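Local coordinates for putative exported protein (Bacteroides fragilis, PDB 4RAA) that is of unknown function but folds as a six-bladed beta-propeller of the YWTD superfamily and is probably exported, at residues Glu263-Phe267 with Val358-Lys362; Leu127-Cys133 with Trp144-Glu148; Gln250-Tyr256 with Cys269-Lys274. The contacts are given in a common frame with arbitrary orientation. Numbering follows the deposited sequence.

Contact 1 of 3, residues Glu263-Phe267 with Val358-Lys362; sequences ERDLF and VRIKK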
# COMPACT_ATOMS: atom_id res chain seq x y z
N GLU A 263 -3.87 3.84 -33.93
CA GLU A 263 -2.82 3.52 -34.92
C GLU A 263 -3.02 4.24 -36.24
O GLU A 263 -2.04 4.58 -36.89
CB GLU A 263 -2.75 2.00 -35.20
CG GLU A 263 -2.38 1.12 -34.01
CD GLU A 263 -0.97 1.36 -33.46
OE1 GLU A 263 -0.10 1.92 -34.17
OE2 GLU A 263 -0.72 0.96 -32.30
N ARG A 264 -4.27 4.47 -36.63
CA ARG A 264 -4.62 5.06 -37.93
C ARG A 264 -4.98 6.56 -37.93
O ARG A 264 -4.75 7.23 -38.94
CB ARG A 264 -5.78 4.26 -38.57
CG ARG A 264 -7.11 4.29 -37.83
CD ARG A 264 -8.21 3.61 -38.63
NE ARG A 264 -8.07 2.16 -38.71
CZ ARG A 264 -8.87 1.34 -39.40
NH1 ARG A 264 -9.90 1.80 -40.11
NH2 ARG A 264 -8.63 0.03 -39.39
N ASP A 265 -5.55 7.05 -36.83
CA ASP A 265 -6.01 8.45 -36.73
C ASP A 265 -5.75 9.12 -35.38
O ASP A 265 -5.23 8.50 -34.44
CB ASP A 265 -7.50 8.52 -37.12
CG ASP A 265 -8.42 7.81 -36.13
OD1 ASP A 265 -8.04 7.57 -34.96
OD2 ASP A 265 -9.58 7.51 -36.53
N LEU A 266 -6.13 10.39 -35.30
CA LEU A 266 -5.96 11.20 -34.10
C LEU A 266 -7.04 12.30 -34.10
O LEU A 266 -7.07 13.14 -34.99
CB LEU A 266 -4.54 11.77 -34.11
CG LEU A 266 -3.96 12.62 -32.97
CD1 LEU A 266 -2.44 12.63 -33.07
CD2 LEU A 266 -4.51 14.04 -32.96
N PHE A 267 -7.92 12.26 -33.10
CA PHE A 267 -9.04 13.21 -32.93
C PHE A 267 -8.68 14.21 -31.85
O PHE A 267 -8.13 13.82 -30.80
CB PHE A 267 -10.32 12.49 -32.50
CG PHE A 267 -11.05 11.76 -33.60
CD1 PHE A 267 -10.42 11.24 -34.74
CD2 PHE A 267 -12.41 11.47 -33.42
CE1 PHE A 267 -11.14 10.55 -35.70
CE2 PHE A 267 -13.13 10.76 -34.38
CZ PHE A 267 -12.49 10.30 -35.52
N VAL A 358 -16.61 5.35 -33.87
CA VAL A 358 -16.25 6.08 -35.10
C VAL A 358 -14.74 6.20 -35.28
O VAL A 358 -14.01 6.38 -34.31
CB VAL A 358 -16.92 7.48 -35.11
CG1 VAL A 358 -16.52 8.32 -33.90
CG2 VAL A 358 -16.63 8.24 -36.40
N ARG A 359 -14.28 6.10 -36.52
CA ARG A 359 -12.86 6.26 -36.87
C ARG A 359 -12.71 6.62 -38.35
O ARG A 359 -13.68 6.59 -39.10
CB ARG A 359 -12.07 4.98 -36.57
CG ARG A 359 -12.51 3.75 -37.36
CD ARG A 359 -11.75 2.48 -36.98
NE ARG A 359 -12.17 1.33 -37.79
CZ ARG A 359 -11.67 0.10 -37.73
NH1 ARG A 359 -10.69 -0.22 -36.87
NH2 ARG A 359 -12.15 -0.85 -38.54
N ILE A 360 -11.48 6.96 -38.74
CA ILE A 360 -11.18 7.26 -40.14
C ILE A 360 -11.17 5.92 -40.86
O ILE A 360 -10.52 4.97 -40.39
CB ILE A 360 -9.81 7.98 -40.30
CG1 ILE A 360 -9.84 9.38 -39.64
CG2 ILE A 360 -9.40 8.12 -41.77
CD1 ILE A 360 -10.68 10.43 -40.36
N LYS A 361 -11.92 5.82 -41.95
CA LYS A 361 -11.95 4.60 -42.76
C LYS A 361 -10.69 4.55 -43.64
O LYS A 361 -10.21 5.61 -44.08
CB LYS A 361 -13.22 4.51 -43.63
CG LYS A 361 -13.36 5.52 -44.77
CD LYS A 361 -14.69 5.42 -45.52
CE LYS A 361 -14.86 4.07 -46.22
NZ LYS A 361 -16.09 4.01 -47.04
N LYS A 362 -10.16 3.34 -43.86
CA LYS A 362 -9.02 3.12 -44.78
C LYS A 362 -9.58 2.69 -46.14
O LYS A 362 -10.79 2.74 -46.40
CB LYS A 362 -8.03 2.08 -44.25
CG LYS A 362 -7.32 2.50 -42.97
CD LYS A 362 -6.11 1.64 -42.68
CE LYS A 362 -5.53 1.97 -41.31
NZ LYS A 362 -4.26 1.23 -41.08
OXT LYS A 362 -8.82 2.29 -47.02
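R264 leads this meeting of adjacent propeller blades, with R359 as its stacking partner. R264 leaves the backbone with chi1 p and chi2 t, then turns at chi3 (p), which lays its guanidinium on that of R359, a side chain extended beyond its p chi1. The planes lie at 12° with centres 3.5 Å apart, and R264 NH2 comes within 3.3 Å of R359 NH1. The opposite face of the R264 guanidinium is covered by CE of K362, while R264 NH1 donates a straight hydrogen bond to I360 O (3.2 Å). D265 (chi1 p) turns OD2 to the I360 backbone, accepting a hydrogen bond from I360 N at 3.0 Å; its OD1 is held by T262 and H317. F267, chi1 m, brings CE2 to 4.2 Å from V358 CG1 and CE1 to 4.3 Å from I360 CG1, and its ring stacks with H317. Strands 265-267 and 358-360 approach to 7.4 Å at their closest, at 126°, too far for mutual sheet pairing, so side chains bridge them. The chemistry implies an interblade joint in which the like-charged guanidinium stack is partly offset by the single carboxylate of E26, salt-bridged to both arginines, beside a small apolar patch.

Contact 2 of 3, residues Leu127-Cys133 with Trp144-Glu148; sequences LPFSTSC and WNSRE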
# COMPACT_ATOMS: atom_id res chain seq x y z
N LEU A 127 -2.74 7.04 -1.95
CA LEU A 127 -2.12 7.77 -3.04
C LEU A 127 -0.87 8.40 -2.46
O LEU A 127 -0.92 8.91 -1.34
CB LEU A 127 -2.99 8.91 -3.56
CG LEU A 127 -4.31 8.66 -4.28
CD1 LEU A 127 -4.95 10.00 -4.57
CD2 LEU A 127 -4.13 7.86 -5.57
N PRO A 128 0.25 8.35 -3.20
CA PRO A 128 1.49 8.93 -2.69
C PRO A 128 1.50 10.48 -2.60
O PRO A 128 2.31 11.05 -1.85
CB PRO A 128 2.53 8.43 -3.70
CG PRO A 128 1.76 8.27 -4.97
CD PRO A 128 0.40 7.83 -4.57
N PHE A 129 0.62 11.13 -3.37
CA PHE A 129 0.53 12.59 -3.47
C PHE A 129 -0.77 12.98 -4.18
O PHE A 129 -1.53 12.10 -4.58
CB PHE A 129 1.77 13.14 -4.22
CG PHE A 129 2.22 12.28 -5.38
CD1 PHE A 129 1.48 12.22 -6.57
CD2 PHE A 129 3.40 11.53 -5.29
CE1 PHE A 129 1.89 11.43 -7.63
CE2 PHE A 129 3.82 10.74 -6.36
CZ PHE A 129 3.05 10.68 -7.53
N SER A 130 -1.03 14.28 -4.35
CA SER A 130 -2.24 14.74 -5.05
C SER A 130 -2.13 14.41 -6.55
O SER A 130 -1.26 14.93 -7.25
CB SER A 130 -2.48 16.23 -4.86
OG SER A 130 -3.66 16.65 -5.53
N THR A 131 -3.01 13.52 -7.01
CA THR A 131 -3.01 13.02 -8.40
C THR A 131 -4.39 12.43 -8.76
O THR A 131 -5.13 12.02 -7.87
CB THR A 131 -1.90 11.97 -8.59
OG1 THR A 131 -1.87 11.54 -9.95
CG2 THR A 131 -2.10 10.74 -7.70
N SER A 132 -4.73 12.43 -10.05
CA SER A 132 -6.02 11.90 -10.55
C SER A 132 -5.94 10.75 -11.57
O SER A 132 -6.89 9.99 -11.72
CB SER A 132 -6.83 13.03 -11.21
OG SER A 132 -6.22 13.51 -12.40
N CYS A 133 -4.80 10.58 -12.22
CA CYS A 133 -4.68 9.66 -13.33
C CYS A 133 -3.26 9.08 -13.41
O CYS A 133 -2.30 9.79 -13.13
CB CYS A 133 -5.10 10.48 -14.56
SG CYS A 133 -4.15 10.29 -16.05
N TRP A 144 2.34 9.14 -13.33
CA TRP A 144 1.22 9.83 -12.66
C TRP A 144 1.26 11.30 -13.04
O TRP A 144 2.34 11.83 -13.38
CB TRP A 144 1.39 9.80 -11.14
CG TRP A 144 1.59 8.50 -10.48
CD1 TRP A 144 2.75 7.77 -10.43
CD2 TRP A 144 0.65 7.82 -9.66
NE1 TRP A 144 2.56 6.64 -9.67
CE2 TRP A 144 1.28 6.65 -9.18
CE3 TRP A 144 -0.68 8.08 -9.30
CZ2 TRP A 144 0.63 5.74 -8.35
CZ3 TRP A 144 -1.34 7.17 -8.48
CH2 TRP A 144 -0.67 6.00 -8.01
N ASN A 145 0.11 11.98 -12.96
CA ASN A 145 0.05 13.42 -13.17
C ASN A 145 0.18 14.07 -11.79
O ASN A 145 -0.15 13.43 -10.79
CB ASN A 145 -1.23 13.86 -13.93
CG ASN A 145 -2.50 13.87 -13.07
OD1 ASN A 145 -2.81 12.91 -12.37
ND2 ASN A 145 -3.25 14.95 -13.16
N SER A 146 0.66 15.31 -11.75
CA SER A 146 0.83 16.09 -10.50
C SER A 146 -0.23 17.19 -10.36
O SER A 146 -0.15 18.20 -11.05
CB SER A 146 2.23 16.73 -10.45
OG SER A 146 2.32 17.73 -9.44
N ARG A 147 -1.19 17.00 -9.44
CA ARG A 147 -2.23 18.00 -9.15
C ARG A 147 -1.88 18.85 -7.90
O ARG A 147 -2.73 19.08 -7.03
CB ARG A 147 -3.61 17.34 -8.99
CG ARG A 147 -4.10 16.62 -10.24
CD ARG A 147 -5.60 16.38 -10.26
NE ARG A 147 -6.39 17.61 -10.46
CZ ARG A 147 -7.00 18.35 -9.52
NH1 ARG A 147 -6.95 18.01 -8.22
NH2 ARG A 147 -7.68 19.45 -9.87
N GLU A 148 -0.62 19.32 -7.83
CA GLU A 148 -0.14 20.15 -6.72
C GLU A 148 0.33 21.52 -7.22
O GLU A 148 0.83 21.65 -8.33
CB GLU A 148 0.99 19.46 -5.94
CG GLU A 148 0.55 18.22 -5.18
CD GLU A 148 1.52 17.72 -4.11
OE1 GLU A 148 2.56 18.37 -3.84
OE2 GLU A 148 1.23 16.66 -3.52
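W144 opens 144-148 with its indole set against the loop 127-133. P128 CD and the F129 ring lie over one face: P128 CD reaches W144 CH2 at 4.0 Å, and F129 forms a T-shaped stack, its edge toward the five-membered ring of W144, with planes at 75° and centroids 5.3 Å apart. T131 CG2 approaches W144 CE3 to 3.4 Å, and W144 CA makes a CA-H...O contact with C133 O (3.6 Å). N145 follows as the polar centre. Its backbone N donates to C133 O (3.3 Å), and its OD1 accepts from two successive amides, S132 N at 3.0 Å and C133 N at 3.1 Å, so one side-chain oxygen holds two consecutive loop amides. S146 points away, its OG bonded to L154 O. R147 N donates to S130 O (3.0 Å), and the S130 hydroxyl OG answers with a bond to R147 O (3.0 Å). E148 closes the segment with OE2 weakly bonded to S130 N (3.4 Å), while OE1 binds S152. The loop links strand 121-126, the edge of one sheet, to strand 134-136, the edge of the next; W144 packs on V160 of strand 157-162 and reaches V111 and I104 across the blade boundary, and P128 also touches R126 of the second subunit.

Contact 3 of 3, residues Gln250-Tyr256 with Cys269-Lys274; sequences QSDYISY and CYMKNK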
# COMPACT_ATOMS: atom_id res chain seq x y z
N GLN A 250 -14.10 33.83 -22.44
CA GLN A 250 -14.42 35.10 -23.12
C GLN A 250 -13.43 35.46 -24.24
O GLN A 250 -13.79 36.26 -25.10
CB GLN A 250 -14.46 36.29 -22.13
CG GLN A 250 -15.40 36.14 -20.94
CD GLN A 250 -16.82 35.79 -21.34
OE1 GLN A 250 -17.44 34.89 -20.76
NE2 GLN A 250 -17.34 36.48 -22.34
N SER A 251 -12.22 34.90 -24.21
CA SER A 251 -11.18 35.20 -25.21
C SER A 251 -11.26 34.33 -26.46
O SER A 251 -11.94 33.30 -26.49
CB SER A 251 -9.78 35.06 -24.59
OG SER A 251 -9.51 33.71 -24.24
N ASP A 252 -10.51 34.77 -27.47
CA ASP A 252 -10.37 34.04 -28.74
C ASP A 252 -9.47 32.81 -28.61
O ASP A 252 -9.47 31.98 -29.52
CB ASP A 252 -9.80 34.97 -29.83
CG ASP A 252 -10.76 36.10 -30.23
OD1 ASP A 252 -11.98 35.85 -30.42
OD2 ASP A 252 -10.29 37.25 -30.39
N TYR A 253 -8.70 32.68 -27.51
CA TYR A 253 -7.80 31.52 -27.25
C TYR A 253 -8.53 30.18 -27.15
O TYR A 253 -9.76 30.14 -27.07
CB TYR A 253 -7.01 31.71 -25.94
CG TYR A 253 -5.96 32.80 -25.93
CD1 TYR A 253 -4.80 32.70 -26.72
CD2 TYR A 253 -6.07 33.90 -25.06
CE1 TYR A 253 -3.80 33.69 -26.67
CE2 TYR A 253 -5.09 34.88 -25.02
CZ TYR A 253 -3.96 34.78 -25.82
OH TYR A 253 -3.00 35.77 -25.74
N ILE A 254 -7.75 29.09 -27.14
CA ILE A 254 -8.28 27.73 -26.98
C ILE A 254 -8.58 27.53 -25.49
O ILE A 254 -7.67 27.46 -24.66
CB ILE A 254 -7.33 26.63 -27.50
CG1 ILE A 254 -7.22 26.73 -29.03
CG2 ILE A 254 -7.83 25.24 -27.11
CD1 ILE A 254 -6.09 25.93 -29.65
N SER A 255 -9.87 27.40 -25.18
CA SER A 255 -10.39 27.22 -23.82
C SER A 255 -10.03 25.88 -23.17
O SER A 255 -9.60 25.84 -22.03
CB SER A 255 -11.92 27.41 -23.83
OG SER A 255 -12.51 26.90 -22.66
N TYR A 256 -10.24 24.80 -23.92
CA TYR A 256 -10.03 23.40 -23.50
C TYR A 256 -9.64 22.60 -24.74
O TYR A 256 -9.97 23.01 -25.85
CB TYR A 256 -11.35 22.86 -22.94
CG TYR A 256 -11.53 21.33 -22.78
CD1 TYR A 256 -11.91 20.52 -23.86
CD2 TYR A 256 -11.38 20.72 -21.53
CE1 TYR A 256 -12.09 19.14 -23.70
CE2 TYR A 256 -11.56 19.34 -21.36
CZ TYR A 256 -11.92 18.56 -22.44
OH TYR A 256 -12.09 17.21 -22.25
N CYS A 269 -10.65 17.17 -29.78
CA CYS A 269 -11.80 18.00 -29.41
C CYS A 269 -11.24 19.20 -28.69
O CYS A 269 -10.25 19.06 -27.96
CB CYS A 269 -12.78 17.29 -28.49
SG CYS A 269 -13.52 15.87 -29.29
N TYR A 270 -11.84 20.36 -28.91
CA TYR A 270 -11.42 21.60 -28.27
C TYR A 270 -12.54 22.65 -28.21
O TYR A 270 -13.59 22.47 -28.82
CB TYR A 270 -10.16 22.17 -28.94
CG TYR A 270 -10.31 22.58 -30.39
CD1 TYR A 270 -10.12 21.67 -31.43
CD2 TYR A 270 -10.61 23.91 -30.73
CE1 TYR A 270 -10.26 22.06 -32.77
CE2 TYR A 270 -10.74 24.31 -32.06
CZ TYR A 270 -10.55 23.38 -33.08
OH TYR A 270 -10.68 23.78 -34.38
N MSE A 271 -12.30 23.73 -27.46
CA MSE A 271 -13.25 24.83 -27.29
C MSE A 271 -12.63 26.14 -27.68
O MSE A 271 -11.44 26.38 -27.43
CB MSE A 271 -13.71 24.81 -25.85
CG MSE A 271 -14.60 23.60 -25.58
SE MSE A 271 -16.14 24.23 -24.55
CE MSE A 271 -16.03 22.75 -23.23
N LYS A 272 -13.44 27.01 -28.29
CA LYS A 272 -13.00 28.31 -28.80
C LYS A 272 -14.22 29.20 -28.98
O LYS A 272 -15.21 28.75 -29.55
CB LYS A 272 -12.30 28.13 -30.16
CG LYS A 272 -11.67 29.40 -30.75
CD LYS A 272 -11.30 29.27 -32.23
CE LYS A 272 -12.50 29.26 -33.17
NZ LYS A 272 -12.07 29.34 -34.59
N ASN A 273 -14.14 30.45 -28.51
CA ASN A 273 -15.25 31.39 -28.58
C ASN A 273 -16.57 30.76 -28.06
O ASN A 273 -17.63 30.93 -28.67
CB ASN A 273 -15.44 31.91 -30.04
CG ASN A 273 -14.21 32.63 -30.59
OD1 ASN A 273 -13.64 32.20 -31.60
ND2 ASN A 273 -13.82 33.74 -29.97
N LYS A 274 -16.47 30.01 -26.96
CA LYS A 274 -17.61 29.30 -26.33
C LYS A 274 -18.28 28.18 -27.17
O LYS A 274 -19.38 27.75 -26.81
CB LYS A 274 -18.69 30.31 -25.88
CG LYS A 274 -18.18 31.61 -25.26
CD LYS A 274 -19.30 32.40 -24.61
CE LYS A 274 -18.73 33.55 -23.78
NZ LYS A 274 -19.79 34.23 -22.99
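Backbone hydrogen bonds come first, since these segments form the open end of the antiparallel hairpin of strands 254-261 and 265-272. S255 N donates to M271 O (2.9 Å), and M271 N donates to Y256 O (2.9 Å). Two consecutive residues thus stand opposite one, with S255 in helical backbone angles (-68/-48) and Y256 extended (-149/154), the arrangement of a beta bulge. I254 CA adds a CA-H...O contact to the same carbonyl, M271 O, at 3.5 Å, and the side chains of S255 and M271 approach closely, CB of S255 to CB of M271 at 3.7 Å. Apolar contacts lie on both faces of the hairpin. Y256 CB meets CB of selenomethionine M271 at 4.2 Å, with M271 CG obliquely near the Y256 ring. On the I254 face, I254 CG2 lies 4.3 Å from Y270 CB, and the Y270 ring extends beyond to bond N290 by its OH and to meet the rings of F222 and Y277. Side-chain polar bonds tie the outer end together. N273 ND2 donates to D252 OD1 (2.8 Å), and K274 NZ makes a weak bond to Q250 OE1 (3.3 Å). N273 and K274 both take positive phi, as the chain turns from strand 265-272 into strand 275-282. Pairing is thus backbone-based at the bulge and side-chain-based beyond it, where the N273-D252 bond, with the weak K274-Q250 bond, links the tight turn to 250-252.

In the fold
Along the chain contact 2 comes first and closes before the others open. Contacts 1 and 3 then interleave, with 250-256, 263-267, 269-274 and 358-362 in that order. Both use strand 265-272: contact 3 pairs its later part with strand 254-261 inside one blade, whereas contact 1 links its beginning to strand 354-360 of the next sheet, the centres of contacts 1 and 3 being 24 Å apart. Strand 354-360 lies beside the early strand 25-31, consistent with the closure that completes a propeller ring. Contact 2 is centred 31 Å from contact 1 and 26 Å from contact 3. Contact 3 holds one blade together; contacts 1 and 2 join neighbouring blades on opposite sides of the ring.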